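Local coordinates for ferritin (Pseudo-nitzschia multiseries, PDB 4IWK), which probably stores iron in soluble, non-toxic form, oxidising ferrous iron with dioxygen and depositing it as ferric hydroxide, at residues R100-L105 with A119-F124. Numbering follows the deposited sequence.
Sequences RSLLNL and AFLNPF
L121 meets both L102 and L105 where two neighbouring antiparallel helices of the ferritin four-helix bundle pack, their local axes 10.7 Å apart at closest approach and running at 160° to each other. The side-chain contacts are apolar, and no hydrogen bond joins 100-105 to 119-124. The two methyls of L121 divide the work: CD1 lies 4.0 Å from L105 CG, while CD2 is 3.8 Å from L105 CD2 and 4.1 Å from L102 CD2. With CG anti to the backbone N (chi1 -179°), L105 brings both atoms to L121, whereas L102 keeps CG beside its backbone N (chi1 -77°) and sets CD1 4.0 Å from F124 CB, with F124 O almost as close. The F124 ring turns from L102, and its CE2 stands 3.6 Å above the F120 ring, displaced to that ring's margin. F56 of helix 36-62 touches L102, L105 and L121, and L5 and L8 of helix 3-32 touch L105, which places the contact in the bundle core. The L102 side chain comes within about 6 Å of a bound iron(III) ion. Helix 115-145 kinks where the N atoms of P123 and F124 lack a bond to the turn before, proline having no N-H; F124 N instead makes a weak bond three residues back, 2.8 Å to L121 O.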
ATOM      1  N   ARG A 100      -8.466  53.078  15.166  1.00 25.47           N
ATOM      2  CA  ARG A 100      -9.327  54.274  15.217  1.00 28.59           C
ATOM      3  C   ARG A 100     -10.089  54.492  13.936  1.00 27.37           C
ATOM      4  O   ARG A 100     -11.253  54.829  13.975  1.00 29.19           O
ATOM      5  CB  ARG A 100      -8.555  55.543  15.566  1.00 30.61           C
ATOM      6  CG  ARG A 100      -8.227  55.664  17.055  1.00 36.71           C
ATOM      7  CD  ARG A 100      -7.552  57.043  17.403  1.00 39.48           C
ATOM      8  NE  ARG A 100      -6.840  57.592  16.227  1.00 45.38           N
ATOM      9  CZ  ARG A 100      -5.529  57.472  15.936  1.00 43.71           C
ATOM     10  NH1 ARG A 100      -4.668  56.875  16.760  1.00 33.37           N
ATOM     11  NH2 ARG A 100      -5.087  57.961  14.765  1.00 46.99           N
ATOM     12  N   SER A 101      -9.465  54.239  12.796  1.00 25.73           N
ATOM     13  CA  SER A 101     -10.075  54.446  11.521  1.00 25.24           C
ATOM     14  C   SER A 101     -11.294  53.465  11.398  1.00 22.87           C
ATOM     15  O   SER A 101     -12.406  53.808  10.872  1.00 24.64           O
ATOM     16  CB  SER A 101      -8.987  54.149  10.479  1.00 28.34           C
ATOM     17  OG  SER A 101      -9.536  54.409   9.246  1.00 36.43           O
ATOM     18  N   LEU A 102     -11.080  52.246  11.867  1.00 21.97           N
ATOM     19  CA  LEU A 102     -12.110  51.216  11.805  1.00 19.50           C
ATOM     20  C   LEU A 102     -13.261  51.576  12.727  1.00 24.31           C
ATOM     21  O   LEU A 102     -14.429  51.284  12.390  1.00 22.66           O
ATOM     22  CB  LEU A 102     -11.567  49.800  12.217  1.00 20.86           C
ATOM     23  CG  LEU A 102     -10.755  49.165  11.086  1.00 23.67           C
ATOM     24  CD1 LEU A 102      -9.932  47.962  11.621  1.00 26.33           C
ATOM     25  CD2 LEU A 102     -11.661  48.723   9.905  1.00 23.98           C
ATOM     26  N   LEU A 103     -12.934  52.049  13.925  1.00 22.12           N
ATOM     27  CA  LEU A 103     -14.040  52.447  14.872  1.00 25.30           C
ATOM     28  C   LEU A 103     -14.762  53.674  14.325  1.00 26.30           C
ATOM     29  O   LEU A 103     -15.988  53.704  14.410  1.00 28.43           O
ATOM     30  CB  LEU A 103     -13.462  52.700  16.308  1.00 25.48           C
ATOM     31  CG  LEU A 103     -12.948  51.420  17.029  1.00 28.51           C
ATOM     32  CD1 LEU A 103     -12.313  51.872  18.347  1.00 32.79           C
ATOM     33  CD2 LEU A 103     -13.928  50.273  17.360  1.00 27.39           C
ATOM     34  N   ASN A 104     -14.088  54.579  13.623  1.00 26.00           N
ATOM     35  CA  ASN A 104     -14.808  55.708  12.989  1.00 29.51           C
ATOM     36  C   ASN A 104     -15.775  55.268  11.928  1.00 28.55           C
ATOM     37  O   ASN A 104     -16.925  55.770  11.811  1.00 23.73           O
ATOM     38  CB  ASN A 104     -13.834  56.707  12.325  1.00 36.33           C
ATOM     39  CG  ASN A 104     -13.065  57.530  13.335  1.00 37.35           C
ATOM     40  OD1 ASN A 104     -13.432  57.604  14.495  1.00 41.33           O
ATOM     41  ND2 ASN A 104     -11.927  58.083  12.893  1.00 48.00           N
ATOM     42  N   LEU A 105     -15.308  54.336  11.102  1.00 21.29           N
ATOM     43  CA  LEU A 105     -16.168  53.758  10.061  1.00 19.56           C
ATOM     44  C   LEU A 105     -17.357  53.031  10.708  1.00 19.87           C
ATOM     45  O   LEU A 105     -18.503  53.209  10.212  1.00 20.71           O
ATOM     46  CB  LEU A 105     -15.314  52.748   9.207  1.00 18.97           C
ATOM     47  CG  LEU A 105     -16.039  52.107   8.121  1.00 22.26           C
ATOM     48  CD1 LEU A 105     -16.827  53.059   7.154  1.00 23.41           C
ATOM     49  CD2 LEU A 105     -14.994  51.235   7.323  1.00 22.53           C
ATOM     50  N   ALA A 119     -21.599  44.318  10.169  1.00 18.46           N
ATOM     51  CA  ALA A 119     -21.249  42.886  10.213  1.00 17.13           C
ATOM     52  C   ALA A 119     -19.909  42.571   9.480  1.00 17.12           C
ATOM     53  O   ALA A 119     -19.063  41.806   9.955  1.00 19.97           O
ATOM     54  CB  ALA A 119     -22.355  42.054   9.551  1.00 18.95           C
ATOM     55  N   PHE A 120     -19.704  43.285   8.334  1.00 16.69           N
ATOM     56  CA  PHE A 120     -18.423  43.098   7.669  1.00 16.87           C
ATOM     57  C   PHE A 120     -17.226  43.492   8.542  1.00 18.07           C
ATOM     58  O   PHE A 120     -16.191  42.899   8.436  1.00 17.77           O
ATOM     59  CB  PHE A 120     -18.474  43.970   6.368  1.00 17.72           C
ATOM     60  CG  PHE A 120     -17.151  43.982   5.598  1.00 18.34           C
ATOM     61  CD1 PHE A 120     -16.751  42.868   4.896  1.00 20.44           C
ATOM     62  CD2 PHE A 120     -16.346  45.109   5.647  1.00 20.81           C
ATOM     63  CE1 PHE A 120     -15.507  42.845   4.173  1.00 22.71           C
ATOM     64  CE2 PHE A 120     -15.089  45.087   4.952  1.00 20.46           C
ATOM     65  CZ  PHE A 120     -14.693  43.960   4.238  1.00 20.60           C
ATOM     66  N   LEU A 121     -17.399  44.576   9.320  1.00 17.88           N
ATOM     67  CA  LEU A 121     -16.297  45.108  10.122  1.00 17.93           C
ATOM     68  C   LEU A 121     -15.960  44.216  11.319  1.00 19.52           C
ATOM     69  O   LEU A 121     -14.814  44.244  11.823  1.00 18.29           O
ATOM     70  CB  LEU A 121     -16.604  46.527  10.622  1.00 17.72           C
ATOM     71  CG  LEU A 121     -16.850  47.594   9.550  1.00 17.28           C
ATOM     72  CD1 LEU A 121     -17.175  48.910  10.195  1.00 20.00           C
ATOM     73  CD2 LEU A 121     -15.499  47.712   8.779  1.00 20.40           C
ATOM     74  N   ASN A 122     -16.908  43.417  11.800  1.00 16.97           N
ATOM     75  CA  ASN A 122     -16.630  42.687  13.051  1.00 17.28           C
ATOM     76  C   ASN A 122     -15.347  41.899  13.131  1.00 17.62           C
ATOM     77  O   ASN A 122     -14.577  42.043  14.111  1.00 19.29           O
ATOM     78  CB  ASN A 122     -17.902  41.843  13.419  1.00 17.02           C
ATOM     79  CG  ASN A 122     -18.975  42.670  13.989  1.00 18.34           C
ATOM     80  OD1 ASN A 122     -20.157  42.215  13.928  1.00 25.38           O
ATOM     81  ND2 ASN A 122     -18.724  43.829  14.409  1.00 16.28           N
ATOM     82  N   PRO A 123     -14.974  41.119  12.123  1.00 18.79           N
ATOM     83  CA  PRO A 123     -13.700  40.380  12.251  1.00 20.05           C
ATOM     84  C   PRO A 123     -12.517  41.294  12.203  1.00 20.01           C
ATOM     85  O   PRO A 123     -11.476  40.940  12.791  1.00 19.60           O
ATOM     86  CB  PRO A 123     -13.667  39.467  10.996  1.00 22.57           C
ATOM     87  CG  PRO A 123     -15.044  39.573  10.378  1.00 23.74           C
ATOM     88  CD  PRO A 123     -15.886  40.599  11.072  1.00 18.19           C
ATOM     89  N   PHE A 124     -12.650  42.456  11.587  1.00 18.33           N
ATOM     90  CA  PHE A 124     -11.534  43.423  11.647  1.00 18.46           C
ATOM     91  C   PHE A 124     -11.424  44.046  13.024  1.00 17.14           C
ATOM     92  O   PHE A 124     -10.296  44.315  13.523  1.00 19.06           O
ATOM     93  CB  PHE A 124     -11.766  44.575  10.612  1.00 17.54           C
ATOM     94  CG  PHE A 124     -11.690  44.058   9.139  1.00 22.54           C
ATOM     95  CD1 PHE A 124     -10.432  43.943   8.520  1.00 25.16           C
ATOM     96  CD2 PHE A 124     -12.804  43.607   8.464  1.00 24.22           C
ATOM     97  CE1 PHE A 124     -10.350  43.406   7.214  1.00 27.67           C
ATOM     98  CE2 PHE A 124     -12.759  43.118   7.168  1.00 24.32           C
ATOM     99  CZ  PHE A 124     -11.524  42.999   6.544  1.00 27.26           C
TER